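Local atomic coordinates of DyP (Bjerkandera adusta, PDB entry 3VXJ), a protein that binds heme b and, as a dye-decolorizing peroxidase, probably uses hydrogen peroxide to oxidise dyes and phenolic compounds. Residues A[165-170]-A[225-230]; A[221-226]-A[420-425]. All coordinates share one frame; numbering follows the deposited sequence.

Contact 1 of 2, residues A[165-170]-A[225-230]; sequences EHFGFL and QKVPEF. With HEM (protoporphyrin IX containing Fe), chain B.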
loop_
_atom_site.group_PDB
_atom_site.type_symbol
_atom_site.label_atom_id
_atom_site.label_comp_id
_atom_site.label_asym_id
_atom_site.label_seq_id
_atom_site.Cartn_x
_atom_site.Cartn_y
_atom_site.Cartn_z
ATOM N N GLU A 165 -6.438 2.554 9.460
ATOM C CA GLU A 165 -5.071 2.252 9.869
ATOM C C GLU A 165 -4.833 2.840 11.282
ATOM O O GLU A 165 -5.724 3.487 11.846
ATOM C CB GLU A 165 -4.071 2.721 8.799
ATOM C CG GLU A 165 -4.180 4.189 8.409
ATOM C CD GLU A 165 -3.706 5.102 9.523
ATOM O OE1 GLU A 165 -4.465 6.020 9.898
ATOM O OE2 GLU A 165 -2.598 4.853 10.047
ATOM N N HIS A 166 -3.668 2.565 11.859
ATOM C CA HIS A 166 -3.399 2.890 13.265
ATOM C C HIS A 166 -3.391 4.368 13.675
ATOM O O HIS A 166 -3.627 4.654 14.849
ATOM C CB HIS A 166 -2.167 2.155 13.776
ATOM C CG HIS A 166 -2.474 0.770 14.240
ATOM N ND1 HIS A 166 -3.230 0.520 15.366
ATOM C CD2 HIS A 166 -2.173 -0.437 13.709
ATOM C CE1 HIS A 166 -3.361 -0.785 15.522
ATOM N NE2 HIS A 166 -2.735 -1.389 14.525
ATOM N N PHE A 167 -3.148 5.296 12.754
ATOM C CA PHE A 167 -3.318 6.715 13.085
ATOM C C PHE A 167 -4.803 7.093 13.182
ATOM O O PHE A 167 -5.136 8.183 13.654
ATOM C CB PHE A 167 -2.645 7.636 12.063
ATOM C CG PHE A 167 -1.133 7.529 12.005
ATOM C CD1 PHE A 167 -0.346 7.427 13.158
ATOM C CD2 PHE A 167 -0.497 7.561 10.771
ATOM C CE1 PHE A 167 1.038 7.341 13.064
ATOM C CE2 PHE A 167 0.894 7.482 10.670
ATOM C CZ PHE A 167 1.664 7.366 11.821
ATOM N N GLY A 168 -5.688 6.197 12.729
ATOM C CA GLY A 168 -7.127 6.399 12.830
ATOM C C GLY A 168 -7.867 6.663 11.526
ATOM O O GLY A 168 -9.086 6.869 11.551
ATOM N N PHE A 169 -7.170 6.614 10.392
ATOM C CA PHE A 169 -7.768 7.021 9.114
ATOM C C PHE A 169 -8.242 5.850 8.270
ATOM O O PHE A 169 -7.513 4.871 8.097
ATOM C CB PHE A 169 -6.772 7.881 8.311
ATOM C CG PHE A 169 -6.450 9.201 8.961
ATOM C CD1 PHE A 169 -7.007 10.377 8.498
ATOM C CD2 PHE A 169 -5.604 9.253 10.072
ATOM C CE1 PHE A 169 -6.744 11.590 9.129
ATOM C CE2 PHE A 169 -5.322 10.468 10.703
ATOM C CZ PHE A 169 -5.909 11.634 10.236
ATOM N N LEU A 170 -9.467 5.960 7.746
ATOM C CA LEU A 170 -9.998 4.950 6.813
ATOM C C LEU A 170 -9.062 4.798 5.616
ATOM O O LEU A 170 -8.721 5.779 4.964
ATOM C CB LEU A 170 -11.422 5.301 6.347
ATOM C CG LEU A 170 -12.136 4.272 5.459
ATOM C CD1 LEU A 170 -12.336 2.928 6.162
ATOM C CD2 LEU A 170 -13.483 4.835 5.029
ATOM N N GLN A 225 4.517 2.267 13.001
ATOM C CA GLN A 225 3.919 3.589 13.213
ATOM C C GLN A 225 4.036 4.060 14.659
ATOM O O GLN A 225 3.912 3.263 15.608
ATOM C CB GLN A 225 2.452 3.599 12.765
ATOM C CG GLN A 225 2.291 3.544 11.230
ATOM C CD GLN A 225 0.867 3.302 10.776
ATOM O OE1 GLN A 225 0.522 2.199 10.377
ATOM N NE2 GLN A 225 0.042 4.337 10.818
ATOM N N LYS A 226 4.282 5.360 14.801
ATOM C CA LYS A 226 4.413 6.016 16.094
ATOM C C LYS A 226 3.152 6.822 16.387
ATOM O O LYS A 226 3.071 8.023 16.092
ATOM C CB LYS A 226 5.649 6.912 16.088
ATOM C CG LYS A 226 6.943 6.202 15.686
ATOM C CD LYS A 226 7.383 5.140 16.669
ATOM C CE LYS A 226 8.820 4.720 16.410
ATOM N NZ LYS A 226 9.277 3.689 17.380
ATOM N N VAL A 227 2.154 6.133 16.932
ATOM C CA VAL A 227 0.808 6.705 17.057
ATOM C C VAL A 227 0.696 7.741 18.189
ATOM O O VAL A 227 0.183 8.842 17.957
ATOM C CB VAL A 227 -0.275 5.601 17.158
ATOM C CG1 VAL A 227 -1.660 6.219 17.274
ATOM C CG2 VAL A 227 -0.197 4.678 15.945
ATOM N N PRO A 228 1.175 7.415 19.406
ATOM C CA PRO A 228 1.143 8.463 20.438
ATOM C C PRO A 228 1.899 9.725 20.028
ATOM O O PRO A 228 1.465 10.836 20.343
ATOM C CB PRO A 228 1.835 7.797 21.626
ATOM C CG PRO A 228 1.584 6.349 21.438
ATOM C CD PRO A 228 1.692 6.142 19.949
ATOM N N GLU A 229 3.011 9.554 19.320
ATOM C CA GLU A 229 3.808 10.682 18.847
ATOM C C GLU A 229 3.040 11.520 17.817
ATOM O O GLU A 229 3.046 12.743 17.882
ATOM C CB GLU A 229 5.138 10.192 18.268
ATOM C CG GLU A 229 6.110 9.607 19.303
ATOM C CD GLU A 229 5.874 8.126 19.630
ATOM O OE1 GLU A 229 4.864 7.511 19.204
ATOM O OE2 GLU A 229 6.725 7.560 20.346
ATOM N N PHE A 230 2.383 10.853 16.871
ATOM C CA PHE A 230 1.538 11.528 15.888
ATOM C C PHE A 230 0.438 12.334 16.576
ATOM O O PHE A 230 0.231 13.517 16.284
ATOM C CB PHE A 230 0.945 10.480 14.939
ATOM C CG PHE A 230 -0.096 11.019 13.995
ATOM C CD1 PHE A 230 0.273 11.689 12.835
ATOM C CD2 PHE A 230 -1.447 10.843 14.262
ATOM C CE1 PHE A 230 -0.701 12.174 11.955
ATOM C CE2 PHE A 230 -2.420 11.319 13.389
ATOM C CZ PHE A 230 -2.046 12.000 12.244
HETATM C CHA HEM B . -4.095 6.673 0.293
HETATM C CHB HEM B . -2.469 5.822 4.765
HETATM C CHC HEM B . 1.893 4.687 3.012
HETATM C CHD HEM B . 0.283 5.497 -1.474
HETATM C C1A HEM B . -4.025 6.576 1.655
HETATM C C2A HEM B . -5.091 6.903 2.575
HETATM C C3A HEM B . -4.630 6.675 3.818
HETATM C C4A HEM B . -3.281 6.170 3.709
HETATM C CMA HEM B . -5.384 6.868 5.147
HETATM C CAA HEM B . -6.463 7.482 2.162
HETATM C CBA HEM B . -7.540 6.443 1.839
HETATM C CGA HEM B . -7.329 5.727 0.526
HETATM O O1A HEM B . -7.489 6.329 -0.557
HETATM O O2A HEM B . -7.022 4.503 0.569
HETATM C C1B HEM B . -1.149 5.425 4.686
HETATM C C2B HEM B . -0.305 5.069 5.806
HETATM C C3B HEM B . 0.909 4.748 5.318
HETATM C C4B HEM B . 0.846 4.884 3.878
HETATM C CMB HEM B . -0.767 5.095 7.279
HETATM C CAB HEM B . 2.162 4.280 6.086
HETATM C CBB HEM B . 2.085 3.697 7.285
HETATM C C1C HEM B . 1.845 4.854 1.651
HETATM C C2C HEM B . 2.964 4.707 0.739
HETATM C C3C HEM B . 2.522 4.947 -0.505
HETATM C C4C HEM B . 1.109 5.244 -0.408
HETATM C CMC HEM B . 4.391 4.324 1.176
HETATM C CAC HEM B . 3.304 4.912 -1.844
HETATM C CBC HEM B . 4.571 5.338 -1.933
HETATM C C1D HEM B . -1.048 5.818 -1.403
HETATM C C2D HEM B . -1.895 5.970 -2.560
HETATM C C3D HEM B . -3.239 6.345 -2.016
HETATM C C4D HEM B . -3.087 6.376 -0.584
HETATM C CMD HEM B . -1.553 5.819 -4.051
HETATM C CAD HEM B . -4.476 6.642 -2.877
HETATM C CBD HEM B . -4.361 8.085 -3.359
HETATM C CGD HEM B . -5.509 8.464 -4.254
HETATM O O1D HEM B . -6.142 9.519 -3.979
HETATM O O2D HEM B . -5.792 7.735 -5.232
HETATM N NA HEM B . -2.938 6.158 2.381
HETATM N NB HEM B . -0.407 5.335 3.515
HETATM N NC HEM B . 0.742 5.219 0.915
HETATM N ND HEM B . -1.788 6.033 -0.243
HETATM FE FE HEM B . -1.072 5.752 1.653
HETATM O O HOH W 1 -1.825 0.937 10.424
HETATM O O HOH W 2 -1.726 3.874 1.522
#
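The ring of F167 is caught between an amide and a second ring: Q225 NE2 lies over one face, 3.3 Å from F167 CE2, and F230 packs against the opposite face as an offset stack with centroids 4.4 Å apart and planes at 27°. F230 then carries the apolar contact on to F169, where CZ of F230 meets CE2 of F169 at 3.9 Å. Q225 is an extended arm beyond CG (chi2 170°), long enough to set its amide beside the carboxylate of E165. There NE2 gives E165 OE2 a 2.8 Å hydrogen bond that arrives nearly in line with the C-O bond and within the amide plane. The same oxygen accepts F167 N from above the carboxylate plane, while E165 OE1 takes F169 N at 2.8 Å, so three N-H groups hold this buried carboxylate. CG of E165 sits between backbone N and carbonyl carbon (chi1 55°), and the chain bends back over the type I turn from E165 to G168. H166 forms a less intimate flank, V227 CG1 lying 3.5 Å from H166 O and a water bridging H166 N to Q225 OE1. The looser side is at partly exposed K226, the helix N-cap, whose CB points away and which touches F167 through its carbonyl O, at the ring edge. On the heme side, E165 OE2 comes within 3.3 Å of methyl CMB. The turn leads into the GXXDG signature of DyP-type peroxidases, running from G168 to the heme-binding G172, and the arrangement belongs to the heme pocket of that family.

Contact 2 of 2, residues A[221-226]-A[420-425]; sequences RHFQQK and VIPKGG. With HEM (protoporphyrin IX containing Fe), chain B.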
loop_
_atom_site.group_PDB
_atom_site.type_symbol
_atom_site.label_atom_id
_atom_site.label_comp_id
_atom_site.label_asym_id
_atom_site.label_seq_id
_atom_site.Cartn_x
_atom_site.Cartn_y
_atom_site.Cartn_z
ATOM N N ARG A 221 6.216 -3.209 2.031
ATOM C CA ARG A 221 6.921 -2.403 3.033
ATOM C C ARG A 221 6.397 -2.715 4.422
ATOM O O ARG A 221 5.186 -2.686 4.653
ATOM C CB ARG A 221 6.743 -0.911 2.771
ATOM C CG ARG A 221 7.165 -0.448 1.376
ATOM C CD ARG A 221 8.659 -0.194 1.273
ATOM N NE ARG A 221 9.003 1.149 1.731
ATOM C CZ ARG A 221 10.209 1.530 2.161
ATOM N NH1 ARG A 221 11.213 0.666 2.260
ATOM N NH2 ARG A 221 10.401 2.793 2.528
ATOM N N HIS A 222 7.303 -3.028 5.344
ATOM C CA HIS A 222 6.915 -3.192 6.730
ATOM C C HIS A 222 7.134 -1.860 7.438
ATOM O O HIS A 222 8.280 -1.454 7.651
ATOM C CB HIS A 222 7.751 -4.299 7.376
ATOM C CG HIS A 222 7.595 -4.393 8.858
ATOM N ND1 HIS A 222 8.491 -5.071 9.658
ATOM C CD2 HIS A 222 6.652 -3.891 9.692
ATOM C CE1 HIS A 222 8.111 -4.972 10.918
ATOM N NE2 HIS A 222 7.007 -4.248 10.969
ATOM N N PHE A 223 6.048 -1.156 7.760
ATOM C CA PHE A 223 6.158 0.143 8.435
ATOM C C PHE A 223 5.764 -0.000 9.889
ATOM O O PHE A 223 4.708 -0.557 10.190
ATOM C CB PHE A 223 5.200 1.176 7.835
ATOM C CG PHE A 223 5.503 1.565 6.422
ATOM C CD1 PHE A 223 6.743 2.103 6.076
ATOM C CD2 PHE A 223 4.513 1.454 5.452
ATOM C CE1 PHE A 223 6.998 2.490 4.760
ATOM C CE2 PHE A 223 4.751 1.840 4.136
ATOM C CZ PHE A 223 5.998 2.370 3.787
ATOM N N GLN A 224 6.594 0.511 10.791
ATOM C CA GLN A 224 6.185 0.692 12.176
ATOM C C GLN A 224 5.653 2.113 12.328
ATOM O O GLN A 224 6.285 3.058 11.861
ATOM C CB GLN A 224 7.369 0.448 13.111
ATOM C CG GLN A 224 7.017 0.550 14.578
ATOM C CD GLN A 224 8.078 -0.017 15.489
ATOM O OE1 GLN A 224 9.019 -0.682 15.045
ATOM N NE2 GLN A 224 7.922 0.229 16.782
ATOM N N GLN A 225 4.517 2.267 13.001
ATOM C CA GLN A 225 3.919 3.589 13.213
ATOM C C GLN A 225 4.036 4.060 14.659
ATOM O O GLN A 225 3.912 3.263 15.608
ATOM C CB GLN A 225 2.452 3.599 12.765
ATOM C CG GLN A 225 2.291 3.544 11.230
ATOM C CD GLN A 225 0.867 3.302 10.776
ATOM O OE1 GLN A 225 0.522 2.199 10.377
ATOM N NE2 GLN A 225 0.042 4.337 10.818
ATOM N N LYS A 226 4.282 5.360 14.801
ATOM C CA LYS A 226 4.413 6.016 16.094
ATOM C C LYS A 226 3.152 6.822 16.387
ATOM O O LYS A 226 3.071 8.023 16.092
ATOM C CB LYS A 226 5.649 6.912 16.088
ATOM C CG LYS A 226 6.943 6.202 15.686
ATOM C CD LYS A 226 7.383 5.140 16.669
ATOM C CE LYS A 226 8.820 4.720 16.410
ATOM N NZ LYS A 226 9.277 3.689 17.380
ATOM N N VAL A 420 6.431 7.228 10.669
ATOM C CA VAL A 420 6.340 5.989 9.908
ATOM C C VAL A 420 7.764 5.528 9.630
ATOM O O VAL A 420 8.519 6.209 8.942
ATOM C CB VAL A 420 5.579 6.187 8.573
ATOM C CG1 VAL A 420 5.583 4.897 7.763
ATOM C CG2 VAL A 420 4.138 6.650 8.832
ATOM N N ILE A 421 8.134 4.381 10.185
ATOM C CA ILE A 421 9.508 3.905 10.133
ATOM C C ILE A 421 9.584 2.639 9.281
ATOM O O ILE A 421 8.995 1.621 9.648
ATOM C CB ILE A 421 10.028 3.563 11.548
ATOM C CG1 ILE A 421 9.776 4.716 12.536
ATOM C CG2 ILE A 421 11.506 3.176 11.508
ATOM C CD1 ILE A 421 10.541 6.004 12.246
ATOM N N PRO A 422 10.286 2.690 8.135
ATOM C CA PRO A 422 10.465 1.455 7.362
ATOM C C PRO A 422 11.386 0.480 8.092
ATOM O O PRO A 422 12.512 0.836 8.468
ATOM C CB PRO A 422 11.108 1.947 6.051
ATOM C CG PRO A 422 10.821 3.437 6.003
ATOM C CD PRO A 422 10.850 3.867 7.442
ATOM N N LYS A 423 10.892 -0.739 8.302
ATOM C CA LYS A 423 11.632 -1.785 9.014
ATOM C C LYS A 423 12.121 -2.881 8.076
ATOM O O LYS A 423 12.778 -3.826 8.512
ATOM C CB LYS A 423 10.762 -2.409 10.108
ATOM C CG LYS A 423 10.258 -1.432 11.174
ATOM C CD LYS A 423 11.388 -0.733 11.929
ATOM C CE LYS A 423 12.152 -1.704 12.837
ATOM N NZ LYS A 423 13.339 -1.036 13.434
ATOM N N GLY A 424 11.821 -2.741 6.792
ATOM C CA GLY A 424 12.137 -3.758 5.803
ATOM C C GLY A 424 11.106 -3.746 4.701
ATOM O O GLY A 424 10.035 -3.134 4.824
ATOM N N GLY A 425 11.432 -4.438 3.623
ATOM C CA GLY A 425 10.534 -4.568 2.494
ATOM C C GLY A 425 11.212 -5.340 1.390
ATOM O O GLY A 425 12.412 -5.627 1.462
HETATM C CHA HEM B . -4.095 6.673 0.293
HETATM C CHB HEM B . -2.469 5.822 4.765
HETATM C CHC HEM B . 1.893 4.687 3.012
HETATM C CHD HEM B . 0.283 5.497 -1.474
HETATM C C1A HEM B . -4.025 6.576 1.655
HETATM C C2A HEM B . -5.091 6.903 2.575
HETATM C C3A HEM B . -4.630 6.675 3.818
HETATM C C4A HEM B . -3.281 6.170 3.709
HETATM C CMA HEM B . -5.384 6.868 5.147
HETATM C CAA HEM B . -6.463 7.482 2.162
HETATM C CBA HEM B . -7.540 6.443 1.839
HETATM C CGA HEM B . -7.329 5.727 0.526
HETATM O O1A HEM B . -7.489 6.329 -0.557
HETATM O O2A HEM B . -7.022 4.503 0.569
HETATM C C1B HEM B . -1.149 5.425 4.686
HETATM C C2B HEM B . -0.305 5.069 5.806
HETATM C C3B HEM B . 0.909 4.748 5.318
HETATM C C4B HEM B . 0.846 4.884 3.878
HETATM C CMB HEM B . -0.767 5.095 7.279
HETATM C CAB HEM B . 2.162 4.280 6.086
HETATM C CBB HEM B . 2.085 3.697 7.285
HETATM C C1C HEM B . 1.845 4.854 1.651
HETATM C C2C HEM B . 2.964 4.707 0.739
HETATM C C3C HEM B . 2.522 4.947 -0.505
HETATM C C4C HEM B . 1.109 5.244 -0.408
HETATM C CMC HEM B . 4.391 4.324 1.176
HETATM C CAC HEM B . 3.304 4.912 -1.844
HETATM C CBC HEM B . 4.571 5.338 -1.933
HETATM C C1D HEM B . -1.048 5.818 -1.403
HETATM C C2D HEM B . -1.895 5.970 -2.560
HETATM C C3D HEM B . -3.239 6.345 -2.016
HETATM C C4D HEM B . -3.087 6.376 -0.584
HETATM C CMD HEM B . -1.553 5.819 -4.051
HETATM C CAD HEM B . -4.476 6.642 -2.877
HETATM C CBD HEM B . -4.361 8.085 -3.359
HETATM C CGD HEM B . -5.509 8.464 -4.254
HETATM O O1D HEM B . -6.142 9.519 -3.979
HETATM O O2D HEM B . -5.792 7.735 -5.232
HETATM N NA HEM B . -2.938 6.158 2.381
HETATM N NB HEM B . -0.407 5.335 3.515
HETATM N NC HEM B . 0.742 5.219 0.915
HETATM N ND HEM B . -1.788 6.033 -0.243
HETATM FE FE HEM B . -1.072 5.752 1.653
HETATM O O HOH W 3 10.907 -6.025 8.870
HETATM O O HOH W 2 -1.726 3.874 1.522
#
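F223 overlaps V420, its ring atom CD1 lying 3.5 Å from V420 CG1; CG anti to the carbonyl carbon (chi1 -66°) points the ring off the sheet toward the heme, where CZ stands 3.6 Å from methyl CMC. P422 packs on the same face of the sheet, its CG touching F223 CE1 and, at 3.6 Å, NH2 of R221. P422 CB lies over one face of the R221 guanidinium, whose charge is paired with D103. An alanine in place of F223 would probably open a gap between sheet and porphyrin, leaving V420 CG1 and the heme methyl without the ring they rest on. On the other face K423 CB sits over the H222 ring, 3.8 Å from its centroid, a CH-pi contact. A water lies in the ring plane at ND1 and donates to K423 O at 2.9 Å, while H222 NE2 bonds to Y334 and K423 NZ to the carbonyl of Q107. The backbones run antiparallel, with Q224 and I421 exchanging two hydrogen bonds. Further along, K423 and G424 together face the single residue H222, a beta bulge. K423 N donates a hydrogen bond to H222 O at 2.8 Å, and H222 N bonds to G424 O. G425 stands opposite R221, where a CB would press on R221 CD. Within the four-stranded antiparallel sheet, strand 420-430 is the outermost on this side; strand 216-225 lies between it and strand 353-360, to which R221 and F223 bond through F356 and L354.

Contacts 1 and 2 share Q225 and K226, the junction where strand 216-225 gives way to helix 227-236, and their centres are 12 Å apart. They also touch directly, F167 CE2 of contact 1 lying 3.8 Å from V420 CG2 of contact 2. Both line the heme pocket: the loop of contact 1 borders methyls CMA and CMB, the strands of contact 2 the vinyl CAB-CBB and methyl CMC, so one stretch of the porphyrin edge is bordered by two elements of the fold. The heme iron carries a water at 2.0 Å from FE, and the side chain of V420 is about 8 Å from that of H308, the axial ligand.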